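Sperm-specific class P protein 19 (Caenorhabditis elegans, PDB 1ROW) is of unknown function but, as a sperm-specific member of the MSP-domain family, probably serves as a structural protein in nematode sperm. Local coordinates at residues H21-G26 with K58-T63; A28-F33 with F49-P54; N40-I45 with I62-G67; V75-S80 with A98-I103. All blocks are in the same frame, centred on the assembly; numbering follows the deposited sequence.

Contact 1: H21-G26 with K58-T63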
loop_
_atom_site.group_PDB
_atom_site.type_symbol
_atom_site.label_atom_id
_atom_site.label_comp_id
_atom_site.label_asym_id
_atom_site.label_seq_id
_atom_site.Cartn_x
_atom_site.Cartn_y
_atom_site.Cartn_z
ATOM N N HIS A 21 -3.791 6.750 -2.640
ATOM C CA HIS A 21 -3.592 6.895 -1.210
ATOM C C HIS A 21 -2.154 7.303 -0.933
ATOM O O HIS A 21 -1.215 6.719 -1.477
ATOM C CB HIS A 21 -3.946 5.572 -0.528
ATOM C CG HIS A 21 -5.351 5.133 -0.798
ATOM N ND1 HIS A 21 -6.373 5.304 0.111
ATOM C CD2 HIS A 21 -5.924 4.627 -1.916
ATOM C CE1 HIS A 21 -7.515 4.926 -0.436
ATOM N NE2 HIS A 21 -7.270 4.513 -1.666
ATOM N N LYS A 22 -1.987 8.325 -0.100
ATOM C CA LYS A 22 -0.656 8.820 0.234
ATOM C C LYS A 22 -0.141 8.225 1.537
ATOM O O LYS A 22 -0.682 8.511 2.608
ATOM C CB LYS A 22 -0.663 10.349 0.368
ATOM C CG LYS A 22 -1.174 11.105 -0.845
ATOM C CD LYS A 22 -1.249 12.610 -0.559
ATOM C CE LYS A 22 -1.912 13.374 -1.706
ATOM N NZ LYS A 22 -2.046 14.840 -1.413
ATOM N N LEU A 23 0.895 7.391 1.447
ATOM C CA LEU A 23 1.484 6.807 2.646
ATOM C C LEU A 23 2.330 7.907 3.280
ATOM O O LEU A 23 3.174 8.517 2.616
ATOM C CB LEU A 23 2.365 5.603 2.295
ATOM C CG LEU A 23 1.648 4.376 1.720
ATOM C CD1 LEU A 23 2.642 3.234 1.563
ATOM C CD2 LEU A 23 0.514 3.962 2.646
ATOM N N VAL A 24 2.091 8.178 4.557
ATOM C CA VAL A 24 2.833 9.221 5.244
ATOM C C VAL A 24 3.655 8.677 6.393
ATOM O O VAL A 24 3.134 7.980 7.268
ATOM C CB VAL A 24 1.887 10.304 5.794
ATOM C CG1 VAL A 24 2.691 11.376 6.528
ATOM C CG2 VAL A 24 1.094 10.917 4.653
ATOM N N ASN A 25 4.944 8.997 6.380
ATOM C CA ASN A 25 5.851 8.559 7.428
ATOM C C ASN A 25 6.232 9.752 8.295
ATOM O O ASN A 25 7.025 10.607 7.887
ATOM C CB ASN A 25 7.113 7.931 6.822
ATOM C CG ASN A 25 8.139 7.546 7.876
ATOM O OD1 ASN A 25 7.867 7.598 9.077
ATOM N ND2 ASN A 25 9.330 7.137 7.427
ATOM N N GLY A 26 5.661 9.800 9.493
ATOM C CA GLY A 26 5.948 10.888 10.409
ATOM C C GLY A 26 7.056 10.542 11.384
ATOM O O GLY A 26 7.353 11.326 12.292
ATOM N N LYS A 58 4.622 8.711 0.063
ATOM C CA LYS A 58 4.690 7.884 -1.133
ATOM C C LYS A 58 3.279 7.593 -1.612
ATOM O O LYS A 58 2.450 7.099 -0.852
ATOM C CB LYS A 58 5.399 6.564 -0.828
ATOM C CG LYS A 58 5.437 5.581 -1.991
ATOM C CD LYS A 58 6.370 6.039 -3.102
ATOM C CE LYS A 58 6.542 4.944 -4.149
ATOM N NZ LYS A 58 7.502 5.320 -5.231
ATOM N N ASP A 59 3.007 7.909 -2.871
ATOM C CA ASP A 59 1.693 7.659 -3.442
ATOM C C ASP A 59 1.547 6.219 -3.883
ATOM O O ASP A 59 2.443 5.662 -4.508
ATOM C CB ASP A 59 1.439 8.567 -4.645
ATOM C CG ASP A 59 0.926 9.927 -4.241
ATOM O OD1 ASP A 59 0.749 10.152 -3.026
ATOM O OD2 ASP A 59 0.697 10.763 -5.137
ATOM N N VAL A 60 0.407 5.628 -3.546
ATOM C CA VAL A 60 0.102 4.259 -3.916
ATOM C C VAL A 60 -1.234 4.295 -4.660
ATOM O O VAL A 60 -2.258 4.699 -4.106
ATOM C CB VAL A 60 0.005 3.355 -2.660
ATOM C CG1 VAL A 60 -1.024 3.913 -1.691
ATOM C CG2 VAL A 60 -0.363 1.948 -3.059
ATOM N N VAL A 61 -1.213 3.902 -5.927
ATOM C CA VAL A 61 -2.420 3.914 -6.736
ATOM C C VAL A 61 -3.081 2.549 -6.809
ATOM O O VAL A 61 -2.435 1.543 -7.138
ATOM C CB VAL A 61 -2.131 4.382 -8.181
ATOM C CG1 VAL A 61 -3.410 4.351 -9.009
ATOM C CG2 VAL A 61 -1.551 5.786 -8.165
ATOM N N ILE A 62 -4.372 2.537 -6.496
ATOM C CA ILE A 62 -5.187 1.335 -6.531
ATOM C C ILE A 62 -6.038 1.424 -7.789
ATOM O O ILE A 62 -6.868 2.335 -7.921
ATOM C CB ILE A 62 -6.151 1.261 -5.318
ATOM C CG1 ILE A 62 -5.369 1.217 -4.010
ATOM C CG2 ILE A 62 -7.031 0.022 -5.420
ATOM C CD1 ILE A 62 -6.264 1.350 -2.782
ATOM N N THR A 63 -5.818 0.504 -8.721
ATOM C CA THR A 63 -6.603 0.468 -9.946
ATOM C C THR A 63 -7.576 -0.697 -9.840
ATOM O O THR A 63 -7.170 -1.832 -9.545
ATOM C CB THR A 63 -5.723 0.261 -11.203
ATOM O OG1 THR A 63 -4.712 1.271 -11.257
ATOM C CG2 THR A 63 -6.573 0.354 -12.465
#

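Contact 2: A28-F33 with F49-P54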
loop_
_atom_site.group_PDB
_atom_site.type_symbol
_atom_site.label_atom_id
_atom_site.label_comp_id
_atom_site.label_asym_id
_atom_site.label_seq_id
_atom_site.Cartn_x
_atom_site.Cartn_y
_atom_site.Cartn_z
ATOM N N ALA A 28 11.123 9.184 12.430
ATOM C CA ALA A 28 12.452 9.748 12.207
ATOM C C ALA A 28 13.414 8.852 11.439
ATOM O O ALA A 28 14.618 9.110 11.416
ATOM C CB ALA A 28 13.071 10.138 13.539
ATOM N N GLU A 29 12.888 7.799 10.821
ATOM C CA GLU A 29 13.718 6.892 10.029
ATOM C C GLU A 29 12.970 6.497 8.760
ATOM O O GLU A 29 11.744 6.524 8.718
ATOM C CB GLU A 29 14.096 5.634 10.836
ATOM C CG GLU A 29 12.937 4.696 11.177
ATOM C CD GLU A 29 13.395 3.439 11.913
ATOM O OE1 GLU A 29 14.381 2.813 11.473
ATOM O OE2 GLU A 29 12.765 3.070 12.928
ATOM N N LYS A 30 13.715 6.156 7.716
ATOM C CA LYS A 30 13.109 5.750 6.457
ATOM C C LYS A 30 12.411 4.418 6.677
ATOM O O LYS A 30 12.867 3.592 7.464
ATOM C CB LYS A 30 14.185 5.592 5.381
ATOM C CG LYS A 30 13.664 5.216 3.998
ATOM C CD LYS A 30 14.818 5.015 3.003
ATOM C CE LYS A 30 15.677 6.272 2.878
ATOM N NZ LYS A 30 16.903 6.048 2.056
ATOM N N ILE A 31 11.292 4.210 5.997
ATOM C CA ILE A 31 10.585 2.945 6.125
ATOM C C ILE A 31 10.510 2.253 4.772
ATOM O O ILE A 31 10.493 2.903 3.726
ATOM C CB ILE A 31 9.147 3.137 6.664
ATOM C CG1 ILE A 31 8.359 4.050 5.728
ATOM C CG2 ILE A 31 9.193 3.699 8.082
ATOM C CD1 ILE A 31 6.971 4.409 6.229
ATOM N N VAL A 32 10.501 0.926 4.808
ATOM C CA VAL A 32 10.388 0.113 3.609
ATOM C C VAL A 32 9.015 -0.543 3.751
ATOM O O VAL A 32 8.602 -0.865 4.867
ATOM C CB VAL A 32 11.494 -0.981 3.558
ATOM C CG1 VAL A 32 11.318 -1.961 4.703
ATOM C CG2 VAL A 32 11.455 -1.708 2.228
ATOM N N PHE A 33 8.303 -0.726 2.642
ATOM C CA PHE A 33 6.984 -1.345 2.705
ATOM C C PHE A 33 6.735 -2.302 1.539
ATOM O O PHE A 33 7.376 -2.199 0.492
ATOM C CB PHE A 33 5.895 -0.262 2.719
ATOM C CG PHE A 33 5.759 0.488 1.420
ATOM C CD1 PHE A 33 5.069 -0.067 0.343
ATOM C CD2 PHE A 33 6.326 1.746 1.268
ATOM C CE1 PHE A 33 4.944 0.621 -0.864
ATOM C CE2 PHE A 33 6.207 2.447 0.061
ATOM C CZ PHE A 33 5.515 1.883 -1.005
ATOM N N PHE A 49 6.133 -2.432 -3.888
ATOM C CA PHE A 49 7.275 -2.243 -2.990
ATOM C C PHE A 49 7.706 -0.785 -3.038
ATOM O O PHE A 49 7.522 -0.112 -4.053
ATOM C CB PHE A 49 8.481 -3.087 -3.410
ATOM C CG PHE A 49 8.315 -4.558 -3.184
ATOM C CD1 PHE A 49 7.747 -5.368 -4.160
ATOM C CD2 PHE A 49 8.755 -5.142 -2.001
ATOM C CE1 PHE A 49 7.622 -6.745 -3.962
ATOM C CE2 PHE A 49 8.634 -6.517 -1.790
ATOM C CZ PHE A 49 8.067 -7.319 -2.775
ATOM N N GLY A 50 8.296 -0.301 -1.951
ATOM C CA GLY A 50 8.753 1.076 -1.946
ATOM C C GLY A 50 9.307 1.562 -0.625
ATOM O O GLY A 50 9.374 0.817 0.350
ATOM N N PHE A 51 9.703 2.830 -0.610
ATOM C CA PHE A 51 10.252 3.475 0.576
ATOM C C PHE A 51 9.415 4.707 0.903
ATOM O O PHE A 51 8.720 5.240 0.041
ATOM C CB PHE A 51 11.680 3.970 0.314
ATOM C CG PHE A 51 12.673 2.882 0.023
ATOM C CD1 PHE A 51 13.054 1.983 1.014
ATOM C CD2 PHE A 51 13.273 2.793 -1.230
ATOM C CE1 PHE A 51 14.022 1.012 0.764
ATOM C CE2 PHE A 51 14.245 1.825 -1.492
ATOM C CZ PHE A 51 14.620 0.935 -0.493
ATOM N N VAL A 52 9.478 5.148 2.153
ATOM C CA VAL A 52 8.802 6.375 2.561
ATOM C C VAL A 52 9.816 7.051 3.480
ATOM O O VAL A 52 10.141 6.531 4.545
ATOM C CB VAL A 52 7.489 6.132 3.333
ATOM C CG1 VAL A 52 6.730 7.446 3.450
ATOM C CG2 VAL A 52 6.627 5.089 2.630
ATOM N N ASP A 53 10.335 8.194 3.047
ATOM C CA ASP A 53 11.329 8.927 3.815
ATOM C C ASP A 53 10.768 9.549 5.088
ATOM O O ASP A 53 9.561 9.733 5.221
ATOM C CB ASP A 53 11.940 10.036 2.951
ATOM C CG ASP A 53 12.619 9.504 1.713
ATOM O OD1 ASP A 53 13.399 8.537 1.835
ATOM O OD2 ASP A 53 12.380 10.057 0.621
ATOM N N PRO A 54 11.644 9.867 6.052
ATOM C CA PRO A 54 11.187 10.482 7.301
ATOM C C PRO A 54 10.454 11.771 6.923
ATOM O O PRO A 54 10.961 12.558 6.124
ATOM C CB PRO A 54 12.492 10.764 8.044
ATOM C CG PRO A 54 13.398 9.685 7.554
ATOM C CD PRO A 54 13.097 9.628 6.081
#

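Contact 3: N40-I45 with I62-G67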
loop_
_atom_site.group_PDB
_atom_site.type_symbol
_atom_site.label_atom_id
_atom_site.label_comp_id
_atom_site.label_asym_id
_atom_site.label_seq_id
_atom_site.Cartn_x
_atom_site.Cartn_y
_atom_site.Cartn_z
ATOM N N ASN A 40 -6.544 -10.112 -6.030
ATOM C CA ASN A 40 -5.645 -9.844 -7.143
ATOM C C ASN A 40 -6.339 -10.064 -8.482
ATOM O O ASN A 40 -5.698 -10.080 -9.536
ATOM C CB ASN A 40 -4.405 -10.733 -7.041
ATOM C CG ASN A 40 -3.540 -10.379 -5.850
ATOM O OD1 ASN A 40 -3.076 -9.248 -5.728
ATOM N ND2 ASN A 40 -3.322 -11.341 -4.963
ATOM N N ASN A 41 -7.657 -10.236 -8.430
ATOM C CA ASN A 41 -8.463 -10.439 -9.629
ATOM C C ASN A 41 -8.937 -9.104 -10.220
ATOM O O ASN A 41 -8.686 -8.811 -11.387
ATOM C CB ASN A 41 -9.680 -11.311 -9.307
ATOM C CG ASN A 41 -9.310 -12.754 -9.036
ATOM O OD1 ASN A 41 -8.539 -13.360 -9.787
ATOM N ND2 ASN A 41 -9.865 -13.321 -7.964
ATOM N N GLU A 42 -9.619 -8.300 -9.408
ATOM C CA GLU A 42 -10.131 -7.011 -9.864
ATOM C C GLU A 42 -9.301 -5.810 -9.407
ATOM O O GLU A 42 -9.739 -4.668 -9.546
ATOM C CB GLU A 42 -11.577 -6.811 -9.391
ATOM C CG GLU A 42 -12.612 -7.749 -10.003
ATOM C CD GLU A 42 -12.765 -9.055 -9.241
ATOM O OE1 GLU A 42 -12.807 -9.020 -7.991
ATOM O OE2 GLU A 42 -12.859 -10.116 -9.893
ATOM N N TYR A 43 -8.115 -6.057 -8.861
ATOM C CA TYR A 43 -7.257 -4.973 -8.389
ATOM C C TYR A 43 -5.800 -5.070 -8.837
ATOM O O TYR A 43 -5.211 -6.159 -8.905
ATOM C CB TYR A 43 -7.259 -4.909 -6.860
ATOM C CG TYR A 43 -8.535 -4.406 -6.236
ATOM C CD1 TYR A 43 -8.816 -3.040 -6.170
ATOM C CD2 TYR A 43 -9.450 -5.296 -5.673
ATOM C CE1 TYR A 43 -9.979 -2.573 -5.547
ATOM C CE2 TYR A 43 -10.611 -4.839 -5.055
ATOM C CZ TYR A 43 -10.865 -3.478 -4.994
ATOM O OH TYR A 43 -12.003 -3.038 -4.364
ATOM N N ARG A 44 -5.227 -3.906 -9.119
ATOM C CA ARG A 44 -3.831 -3.781 -9.504
ATOM C C ARG A 44 -3.286 -2.662 -8.622
ATOM O O ARG A 44 -3.880 -1.578 -8.539
ATOM C CB ARG A 44 -3.708 -3.415 -10.986
ATOM C CG ARG A 44 -4.087 -4.555 -11.931
ATOM C CD ARG A 44 -3.110 -5.719 -11.813
ATOM N NE ARG A 44 -3.427 -6.805 -12.743
ATOM C CZ ARG A 44 -4.423 -7.671 -12.578
ATOM N NH1 ARG A 44 -4.635 -8.621 -13.483
ATOM N NH2 ARG A 44 -5.196 -7.603 -11.503
ATOM N N ILE A 45 -2.170 -2.925 -7.952
ATOM C CA ILE A 45 -1.582 -1.936 -7.061
ATOM C C ILE A 45 -0.226 -1.451 -7.560
ATOM O O ILE A 45 0.633 -2.247 -7.959
ATOM C CB ILE A 45 -1.432 -2.506 -5.628
ATOM C CG1 ILE A 45 -0.928 -1.416 -4.687
ATOM C CG2 ILE A 45 -0.486 -3.693 -5.622
ATOM C CD1 ILE A 45 -1.929 -0.302 -4.490
ATOM N N ILE A 62 -4.372 2.537 -6.496
ATOM C CA ILE A 62 -5.187 1.335 -6.531
ATOM C C ILE A 62 -6.038 1.424 -7.789
ATOM O O ILE A 62 -6.868 2.335 -7.921
ATOM C CB ILE A 62 -6.151 1.261 -5.318
ATOM C CG1 ILE A 62 -5.369 1.217 -4.010
ATOM C CG2 ILE A 62 -7.031 0.022 -5.420
ATOM C CD1 ILE A 62 -6.264 1.350 -2.782
ATOM N N THR A 63 -5.818 0.504 -8.721
ATOM C CA THR A 63 -6.603 0.468 -9.946
ATOM C C THR A 63 -7.576 -0.697 -9.840
ATOM O O THR A 63 -7.170 -1.832 -9.545
ATOM C CB THR A 63 -5.723 0.261 -11.203
ATOM O OG1 THR A 63 -4.712 1.271 -11.257
ATOM C CG2 THR A 63 -6.573 0.354 -12.465
ATOM N N ARG A 64 -8.858 -0.415 -10.078
ATOM C CA ARG A 64 -9.911 -1.434 -10.013
ATOM C C ARG A 64 -10.554 -1.730 -11.367
ATOM O O ARG A 64 -10.948 -0.808 -12.087
ATOM C CB ARG A 64 -11.008 -0.985 -9.038
ATOM C CG ARG A 64 -12.374 -1.644 -9.252
ATOM C CD ARG A 64 -12.524 -2.935 -8.464
ATOM N NE ARG A 64 -13.771 -3.623 -8.779
ATOM C CZ ARG A 64 -14.277 -4.629 -8.072
ATOM N NH1 ARG A 64 -13.638 -5.070 -6.990
ATOM N NH2 ARG A 64 -15.421 -5.196 -8.448
ATOM N N THR A 65 -10.670 -3.016 -11.708
ATOM C CA THR A 65 -11.314 -3.411 -12.952
ATOM C C THR A 65 -12.691 -3.968 -12.618
ATOM O O THR A 65 -13.018 -4.175 -11.450
ATOM C CB THR A 65 -10.494 -4.459 -13.757
ATOM O OG1 THR A 65 -10.170 -5.583 -12.926
ATOM C CG2 THR A 65 -9.221 -3.820 -14.308
ATOM N N ALA A 66 -13.496 -4.200 -13.647
ATOM C CA ALA A 66 -14.865 -4.673 -13.478
ATOM C C ALA A 66 -15.029 -6.021 -12.793
ATOM O O ALA A 66 -14.376 -7.002 -13.148
ATOM C CB ALA A 66 -15.576 -4.684 -14.829
ATOM N N GLY A 67 -15.927 -6.044 -11.811
ATOM C CA GLY A 67 -16.214 -7.253 -11.063
ATOM C C GLY A 67 -17.403 -7.034 -10.145
ATOM O O GLY A 67 -17.998 -5.961 -10.137
HETATM O O HOH W 1 -7.420 -6.027 -12.758
HETATM O O HOH W 2 -14.746 -7.765 -6.699
HETATM O O HOH W 3 -2.363 0.515 -10.104
#

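Contact 4: V75-S80 with A98-I103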
loop_
_atom_site.group_PDB
_atom_site.type_symbol
_atom_site.label_atom_id
_atom_site.label_comp_id
_atom_site.label_asym_id
_atom_site.label_seq_id
_atom_site.Cartn_x
_atom_site.Cartn_y
_atom_site.Cartn_z
ATOM N N VAL A 75 -3.253 -4.804 2.481
ATOM C CA VAL A 75 -2.384 -4.878 3.642
ATOM C C VAL A 75 -0.999 -4.353 3.315
ATOM O O VAL A 75 -0.344 -4.803 2.366
ATOM C CB VAL A 75 -2.270 -6.324 4.162
ATOM C CG1 VAL A 75 -1.397 -6.364 5.409
ATOM C CG2 VAL A 75 -3.658 -6.866 4.470
ATOM N N VAL A 76 -0.562 -3.389 4.112
ATOM C CA VAL A 76 0.739 -2.787 3.930
ATOM C C VAL A 76 1.690 -3.250 5.031
ATOM O O VAL A 76 1.537 -2.894 6.199
ATOM C CB VAL A 76 0.636 -1.249 3.940
ATOM C CG1 VAL A 76 1.991 -0.639 3.635
ATOM C CG2 VAL A 76 -0.394 -0.790 2.907
ATOM N N HIS A 77 2.653 -4.078 4.646
ATOM C CA HIS A 77 3.659 -4.600 5.566
ATOM C C HIS A 77 4.838 -3.631 5.515
ATOM O O HIS A 77 5.324 -3.297 4.431
ATOM C CB HIS A 77 4.098 -5.997 5.111
ATOM C CG HIS A 77 2.990 -7.005 5.118
ATOM N ND1 HIS A 77 2.701 -7.784 6.217
ATOM C CD2 HIS A 77 2.055 -7.311 4.188
ATOM C CE1 HIS A 77 1.635 -8.521 5.967
ATOM N NE2 HIS A 77 1.222 -8.252 4.742
ATOM N N PHE A 78 5.300 -3.175 6.674
ATOM C CA PHE A 78 6.406 -2.229 6.695
ATOM C C PHE A 78 7.454 -2.539 7.752
ATOM O O PHE A 78 7.231 -3.340 8.664
ATOM C CB PHE A 78 5.866 -0.813 6.912
ATOM C CG PHE A 78 5.094 -0.660 8.181
ATOM C CD1 PHE A 78 5.751 -0.450 9.389
ATOM C CD2 PHE A 78 3.707 -0.769 8.180
ATOM C CE1 PHE A 78 5.038 -0.349 10.583
ATOM C CE2 PHE A 78 2.981 -0.670 9.367
ATOM C CZ PHE A 78 3.646 -0.461 10.570
ATOM N N ALA A 79 8.600 -1.883 7.618
ATOM C CA ALA A 79 9.705 -2.058 8.544
ATOM C C ALA A 79 10.736 -0.961 8.358
ATOM O O ALA A 79 10.714 -0.215 7.379
ATOM C CB ALA A 79 10.366 -3.422 8.329
ATOM N N SER A 80 11.652 -0.878 9.312
ATOM C CA SER A 80 12.716 0.099 9.247
ATOM C C SER A 80 13.518 -0.180 7.982
ATOM O O SER A 80 13.851 -1.327 7.693
ATOM C CB SER A 80 13.613 -0.040 10.474
ATOM O OG SER A 80 14.798 0.713 10.314
ATOM N N ALA A 98 7.911 -5.144 10.539
ATOM C CA ALA A 98 7.773 -4.769 11.946
ATOM C C ALA A 98 6.309 -4.518 12.291
ATOM O O ALA A 98 5.905 -4.659 13.444
ATOM C CB ALA A 98 8.599 -3.521 12.251
ATOM N N GLY A 99 5.523 -4.139 11.287
ATOM C CA GLY A 99 4.113 -3.874 11.510
ATOM C C GLY A 99 3.316 -3.810 10.222
ATOM O O GLY A 99 3.875 -3.871 9.126
ATOM N N THR A 100 1.998 -3.701 10.345
ATOM C CA THR A 100 1.142 -3.621 9.169
ATOM C C THR A 100 -0.040 -2.685 9.391
ATOM O O THR A 100 -0.547 -2.562 10.507
ATOM C CB THR A 100 0.557 -5.005 8.779
ATOM O OG1 THR A 100 -0.517 -5.338 9.668
ATOM C CG2 THR A 100 1.626 -6.098 8.863
ATOM N N VAL A 101 -0.457 -2.019 8.319
ATOM C CA VAL A 101 -1.619 -1.142 8.353
ATOM C C VAL A 101 -2.528 -1.644 7.240
ATOM O O VAL A 101 -2.067 -1.941 6.137
ATOM C CB VAL A 101 -1.265 0.341 8.101
ATOM C CG1 VAL A 101 -0.510 0.901 9.289
ATOM C CG2 VAL A 101 -0.450 0.478 6.837
ATOM N N THR A 102 -3.815 -1.761 7.537
ATOM C CA THR A 102 -4.766 -2.255 6.558
ATOM C C THR A 102 -5.712 -1.171 6.071
ATOM O O THR A 102 -6.291 -0.427 6.866
ATOM C CB THR A 102 -5.579 -3.421 7.139
ATOM O OG1 THR A 102 -4.687 -4.491 7.476
ATOM C CG2 THR A 102 -6.605 -3.921 6.135
ATOM N N ILE A 103 -5.832 -1.081 4.751
ATOM C CA ILE A 103 -6.703 -0.116 4.096
ATOM C C ILE A 103 -7.840 -0.933 3.497
ATOM O O ILE A 103 -7.615 -1.771 2.614
ATOM C CB ILE A 103 -5.972 0.623 2.943
ATOM C CG1 ILE A 103 -4.826 1.468 3.498
ATOM C CG2 ILE A 103 -6.950 1.499 2.168
ATOM C CD1 ILE A 103 -4.064 2.222 2.430
#

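Contact 1: H21-G26 with K58-T63
H21, K22 and L23 run antiparallel against V60, D59 and K58 in the beta sandwich of the MSP domain, an immunoglobulin-like fold, joining strand 17-25 to strand 56-64. The directions of the two short strand segments stand 148° apart, so the pair is twisted. Around H21 and V60, H21 N gives a nearly straight bond to V60 O at 3.0 Å. One hydrogen-bonded pair further along, L23 N gives to K58 O at 2.8 Å and K58 N returns a bond of 2.9 Å to L23 O. Between them K22 and D59 form the non-hydrogen-bonded pair.

The two faces of the pairing differ sharply. H21, L23 and V60 share the face turned to the interior, where L23 reaches F33 and V60 reaches I35 on strand 31-37. CB of H21 rests on CG1 of V60 at 3.6 Å. The H21 CG lies beside its own backbone N (chi1 -58°), and the ring crosses the end of I62, whose CD1 comes to 3.4 Å from H21 CD2. Both ring nitrogens of H21 are hydrogen-bonded, NE2 with S19 OG and ND1 with P7 O, which fixes the rotation of the imidazole.

On the other, solvent-facing side K22 and D59 stand side by side and point the same way. The extended lysine chain carries NZ past the acid, leaving it 5.7 Å from D59 OD1, too far for a salt bridge. The aliphatic part of the lysine makes the contact, with K22 CG 3.1 Å from D59 OD1.

Contact 2: A28-F33 with F49-P54
Four backbone hydrogen bonds tie I31 and F33 to V52 and G50. The I31-V52 pair is closed by I31 N to V52 O at 3.0 Å and V52 N to I31 O at 2.9 Å; the F33-G50 pair is closed the same way, its second bond, G50 N to F33 O, stretched to 3.2 Å. V32 and F51 sit between them as the non-hydrogen-bonded pair.

Aromatic contact centres on G50. With its CG between the backbone N and the carbonyl carbon (chi1 69°), F33 folds its ring across the neighbouring strand, and G50 CA lies over the ring face, 3.8 Å from the centroid, as a CH-pi contact. A side chain on G50 would run into F33 CZ.

Apolar packing is tight beside it: I31 CG1 presses on V52 CB at 3.3 Å, while V52 CG2 touches F33 CD2 at 3.6 Å. On the reverse face the V32 and F51 side chains cross obliquely, V32 CG2 touching F51 CE1, and helix 88-92 packs on both residues.

The charges stay apart: K30 NZ is 4.3 Å from D53 OD1, beyond a salt bridge, and any attraction is probably weak. The antiparallel backbone pairing is that of a beta hairpin, here strands 31-37 and 43-52 of the MSP sandwich.

Contact 3: N40-I45 with I62-G67
R64 sets its CG anti to the backbone N (chi1 158°) and then bends (chi2 89°), which carries CD over one face of the Y43 ring. There CD sits 4.1 Å from the ring centroid in a CH-pi contact, displaced toward the rim. The guanidinium beyond it is turned 74° from the ring plane and presents its edge, NH1 lying 3.6 Å from Y43 CE2. E42 covers one guanidinium face with CB, which is also 3.6 Å from R64 NH1.

The E42 carboxylate makes no direct salt bridge: OE1 is well out of the guanidinium plane. A water spans the gap instead, giving a hydrogen bond to E42 OE1 and accepting one from R64 NH1 at 2.9 Å. E42 OE1 is also bonded to N39, and R64 NH2 to the carbonyls of A14 and A68.

Further along, Y43 CD1 meets I62 CG2 at 3.6 Å and I45 CD1 reaches I62 CG1 at 3.8 Å. The backbones of strands 43-52 and 56-64, two arms of a beta hairpin, are joined by paired bonds between R44 and T63 and by T65 N to E42 O at 2.9 Å. A second water links R44 O to T63 OG1.

An alanine at Y43 would probably leave R64 CD and I62 CG2 without their aromatic partner and open a gap toward M105 and V12. With NH1 bonded to water, NH2 to two carbonyls and the E42 carboxylate close by, the charge of the buried R64 guanidinium is probably well compensated.

Contact 4: V75-S80 with A98-I103
The F78 ring lies flat across G99. Its CG sits between the backbone N and the carbonyl carbon (chi1 59°), which turns the ring onto the next strand, with G99 O over one face and G99 CA 4.0 Å from the centroid as a CH-pi contact. F78 CE2 also touches V101 CG1, at 3.8 Å, which comes to the ring obliquely. On the side of the sheet that carries F78, the other V101 methyl, CG2, meets V76 CB at 3.5 Å, and V76 in turn packs on F33 and I35 of strand 31-37.

On the reverse side of the sheet H77 and T100 lie side by side and point the same way, the methyl CG2 of T100 coming 3.3 Å from H77 ND1, obliquely to the ring. V75 crosses T100 and T102 beside them, at van der Waals distance.

Strands 70-80 and 99-108 are antiparallel neighbours in the MSP sandwich, and their pairing ends in a classic beta bulge, two residues, A98 and G99, standing opposite the single F78. F78 O accepts from both, A98 N at 2.7 Å and G99 N at 3.2 Å, while F78 N gives a straight bond to G99 O at 2.9 Å.

An alanine at F78 would probably uncover G99 and leave V101 CG1 and L3 without the ring they touch, though the backbone bonds could remain. The absence of a side chain at G99 is what the ring requires, for a CB there would collide with F78 CZ; the doubly bonded F78 carbonyl, meanwhile, has its polarity well met within the bulge.

All four contacts belong to one beta sheet system, and no active site or ligand is known here. Contacts 1 and 3 share I62 and T63 on strand 56-64, so that strand pairs with 17-25 at one margin and 43-52 at the other; their centres are about 17 Å apart. Contact 2 lies about 11 Å from contact 1, centre to centre, and N25 ND2 probably bonds V52 O across them at 3.1 Å. It is also about 11 Å from contact 4, where V32 N probably bonds A79 O at 2.8 Å. Contacts 2 and 3, about 25 Å apart between centres, occupy opposite sides of the chain's centre although both use strand 43-52.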